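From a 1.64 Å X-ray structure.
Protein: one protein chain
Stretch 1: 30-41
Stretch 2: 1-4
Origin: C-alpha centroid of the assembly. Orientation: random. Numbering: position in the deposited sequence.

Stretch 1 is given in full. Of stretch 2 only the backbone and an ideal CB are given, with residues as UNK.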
# COMPACT_ATOMS: atom_id res chain seq x y z
N THR B 30 9.90 -9.19 -18.97
CA THR B 30 9.26 -8.03 -19.60
C THR B 30 9.92 -6.70 -19.19
O THR B 30 9.84 -5.70 -19.98
CB THR B 30 7.76 -7.90 -19.29
OG1 THR B 30 7.53 -7.83 -17.87
CG2 THR B 30 7.04 -9.09 -19.87
N LEU B 31 10.57 -6.69 -18.02
CA LEU B 31 11.22 -5.51 -17.52
C LEU B 31 12.73 -5.53 -17.53
O LEU B 31 13.33 -4.51 -17.12
CB LEU B 31 10.70 -5.13 -16.14
CG LEU B 31 9.17 -4.89 -16.09
CD1 LEU B 31 8.62 -4.63 -14.70
CD2 LEU B 31 8.65 -3.79 -17.04
N ASP B 32 13.33 -6.64 -17.93
CA ASP B 32 14.77 -6.78 -18.09
C ASP B 32 15.50 -6.43 -16.77
O ASP B 32 16.33 -5.52 -16.73
CB ASP B 32 15.18 -5.83 -19.22
CG ASP B 32 16.55 -6.06 -19.68
OD1 ASP B 32 16.97 -7.24 -19.78
OD2 ASP B 32 17.21 -5.02 -19.91
N VAL B 33 15.11 -7.13 -15.69
CA VAL B 33 15.70 -7.00 -14.35
C VAL B 33 16.13 -8.36 -13.94
O VAL B 33 15.65 -9.38 -14.53
CB VAL B 33 14.71 -6.35 -13.32
CG1 VAL B 33 14.39 -4.92 -13.78
CG2 VAL B 33 13.41 -7.19 -13.09
N ARG B 34 16.99 -8.46 -12.92
CA ARG B 34 17.44 -9.79 -12.46
C ARG B 34 16.39 -10.31 -11.46
O ARG B 34 15.70 -9.52 -10.84
CB ARG B 34 18.79 -9.69 -11.75
CG ARG B 34 19.90 -9.39 -12.75
CD ARG B 34 21.22 -9.00 -12.10
NE ARG B 34 21.10 -7.72 -11.40
CZ ARG B 34 21.09 -7.63 -10.08
NH1 ARG B 34 21.25 -8.73 -9.39
NH2 ARG B 34 20.97 -6.45 -9.45
N PRO B 35 16.32 -11.62 -11.28
CA PRO B 35 15.42 -12.17 -10.22
C PRO B 35 15.60 -11.56 -8.84
O PRO B 35 14.58 -11.32 -8.11
CB PRO B 35 15.67 -13.68 -10.29
CG PRO B 35 16.01 -13.86 -11.75
CD PRO B 35 16.85 -12.69 -12.13
N ASP B 36 16.87 -11.36 -8.41
CA ASP B 36 17.12 -10.82 -7.08
C ASP B 36 16.66 -9.35 -6.96
O ASP B 36 16.74 -8.81 -5.79
CB ASP B 36 18.65 -10.94 -6.75
CG ASP B 36 19.48 -10.12 -7.75
OD1 ASP B 36 19.28 -8.89 -7.82
OD2 ASP B 36 20.29 -10.69 -8.52
N GLN B 37 16.21 -8.68 -8.06
CA GLN B 37 15.66 -7.31 -7.94
C GLN B 37 14.13 -7.35 -7.80
O GLN B 37 13.48 -6.30 -7.82
CB GLN B 37 16.01 -6.45 -9.15
CG GLN B 37 17.55 -6.20 -9.31
CD GLN B 37 17.81 -5.50 -10.67
OE1 GLN B 37 17.99 -6.14 -11.70
NE2 GLN B 37 17.75 -4.20 -10.66
N VAL B 38 13.57 -8.59 -7.75
CA VAL B 38 12.08 -8.72 -7.75
C VAL B 38 11.59 -9.26 -6.42
O VAL B 38 11.92 -10.40 -6.04
CB VAL B 38 11.56 -9.62 -8.88
CG1 VAL B 38 10.03 -9.59 -8.93
CG2 VAL B 38 12.10 -9.06 -10.20
N ARG B 39 10.86 -8.41 -5.69
CA ARG B 39 10.28 -8.86 -4.40
C ARG B 39 8.75 -8.84 -4.46
O ARG B 39 8.17 -7.98 -5.13
CB ARG B 39 10.74 -7.92 -3.28
CG ARG B 39 12.21 -8.18 -2.96
CD ARG B 39 12.77 -7.01 -2.12
NE ARG B 39 14.08 -7.47 -1.64
CZ ARG B 39 15.12 -7.65 -2.45
NH1 ARG B 39 15.12 -7.29 -3.72
NH2 ARG B 39 16.27 -8.12 -1.93
N ILE B 40 8.11 -9.90 -3.96
CA ILE B 40 6.67 -9.92 -3.91
C ILE B 40 6.24 -10.05 -2.45
O ILE B 40 6.81 -10.90 -1.65
CB ILE B 40 6.14 -11.17 -4.70
CG1 ILE B 40 6.67 -11.07 -6.16
CG2 ILE B 40 4.60 -11.12 -4.65
CD1 ILE B 40 6.28 -12.18 -7.07
N LEU B 41 5.22 -9.27 -2.10
CA LEU B 41 4.64 -9.31 -0.74
C LEU B 41 3.19 -9.76 -0.98
O LEU B 41 2.52 -9.13 -1.82
CB LEU B 41 4.60 -7.88 -0.11
CG LEU B 41 5.97 -7.35 0.26
CD1 LEU B 41 7.03 -7.24 -0.85
CD2 LEU B 41 5.71 -6.01 0.89
N UNK B 1 11.91 -4.27 -8.94
CA UNK B 1 10.47 -4.04 -8.78
C UNK B 1 9.98 -4.64 -7.49
O UNK B 1 10.41 -5.72 -7.11
CB UNK B 1 9.69 -4.62 -9.96
N UNK B 2 9.09 -3.94 -6.84
CA UNK B 2 8.42 -4.51 -5.60
C UNK B 2 6.94 -4.66 -5.86
O UNK B 2 6.27 -3.64 -6.21
CB UNK B 2 8.64 -3.62 -4.37
N UNK B 3 6.42 -5.89 -5.71
CA UNK B 3 5.03 -6.21 -6.13
C UNK B 3 4.26 -6.54 -4.86
O UNK B 3 4.72 -7.36 -4.09
CB UNK B 3 4.98 -7.37 -7.13
N UNK B 4 3.13 -5.87 -4.59
CA UNK B 4 2.21 -6.33 -3.54
C UNK B 4 1.00 -7.00 -4.18
O UNK B 4 0.40 -6.46 -5.05
CB UNK B 4 1.77 -5.17 -2.65

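The backbone frame comes first, because it fixes where each side chain of residues 1-4 can go. Residues 2-4 run parallel to Arg39-Leu41, their strand axes inclined by 19° and 4.6 Å apart at closest approach. Paired CA atoms lie 4.9 Å apart for Arg39 and position 2, 4.6 Å for Ile40 and position 3, and 4.8 Å for Leu41 and position 4. Three hydrogen bonds stitch the register: Arg39 N to O of position 1 (3.1 Å), N of position 3 to Arg39 O (2.8 Å), and Leu41 N to O of position 3 (2.8 Å). Side chains therefore alternate, with positions 2 and 4 on the face of Arg39 and Leu41 and position 3 on the face of Ile40.

Position 1 begins the chain, just ahead of the ladder. Its ideal CB points sideways, 4.9 Å from Leu31 CD1 and 5.1 Å from Val38 CG2, and with Val33 nearby the surroundings are largely aliphatic. Its N lies 2.8 Å from Gln37 O, a separation that would tempt one to assign a hydrogen bond. A compact apolar residue suits the site: alanine, valine or proline. The deposited residue is Pro1. Its ring closes onto its own nitrogen, which places CD 3.9 Å from Val33 CG2 and 4.4 Å from Val38 CG2, while CG lies 4.3 Å from Leu31 CD1. The close approach of Pro1 N to Gln37 O is not counted as a hydrogen bond. Of the four residues, this one and position 3 have the most surface covered by residues 30-41.

At position 2, phi/psi of -117/123 is ordinary for a strand and favours beta-branched residues without requiring them. The ideal CB is 5.3 Å from Leu41 CD1, so valine, isoleucine or leucine could reach that methyl. The residue is Ile2, with chi1 at m and chi2 at t; its CG2 packs 4.1 Å from Leu41 CD1. Ile2 CG1 lies 4.5 Å from Arg39 CB; the end of Arg39 leads away, with Arg39 NH1 donating a hydrogen bond to Asp36 O at 3.0 Å.

Position 3 turns to the other face. The ideal CB is 4.2 Å from Ile40 CG1, and Val38 CG1 lies farther back along the same side. With no charged group of residues 30-41 beside it, the site calls for an aliphatic side chain; valine would meet Ile40, whereas a longer one could also extend to Val38. Ile3 does both: CB sits 4.2 Å from Ile40 CG1, and CD1 reaches 4.2 Å from Val38 CG1.

Position 4 returns to the Leu41 face. Its CA lies 3.3 Å from Leu41 O in a CA-H...O contact, and the ideal CB is 4.1 Å from that oxygen. Leu41 CB offers an apolar surface for the root of a side chain, leaving its end weakly specified: leucine, methionine, glutamine or lysine are all plausible. Gln4 is found, its CG 4.1 Å from Leu41 CB; its amide is hydrogen-bonded elsewhere in the structure.

Stretch 2, residues 1-4: PIIQ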
# COMPACT_ATOMS: atom_id res chain seq x y z
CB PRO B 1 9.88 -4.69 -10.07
CG PRO B 1 10.98 -4.44 -11.09
CD PRO B 1 12.25 -4.67 -10.33
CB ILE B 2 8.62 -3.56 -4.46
CG1 ILE B 2 10.13 -3.59 -4.13
CG2 ILE B 2 7.79 -4.00 -3.24
CD1 ILE B 2 10.67 -2.46 -3.27
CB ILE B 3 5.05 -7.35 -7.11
CG1 ILE B 3 5.81 -6.83 -8.37
CG2 ILE B 3 3.60 -7.86 -7.33
CD1 ILE B 3 6.21 -7.95 -9.22
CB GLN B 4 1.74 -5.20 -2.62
CG GLN B 4 2.92 -4.58 -1.87
CD GLN B 4 2.79 -3.08 -1.59
OE1 GLN B 4 2.95 -2.22 -2.50
NE2 GLN B 4 2.53 -2.77 -0.31
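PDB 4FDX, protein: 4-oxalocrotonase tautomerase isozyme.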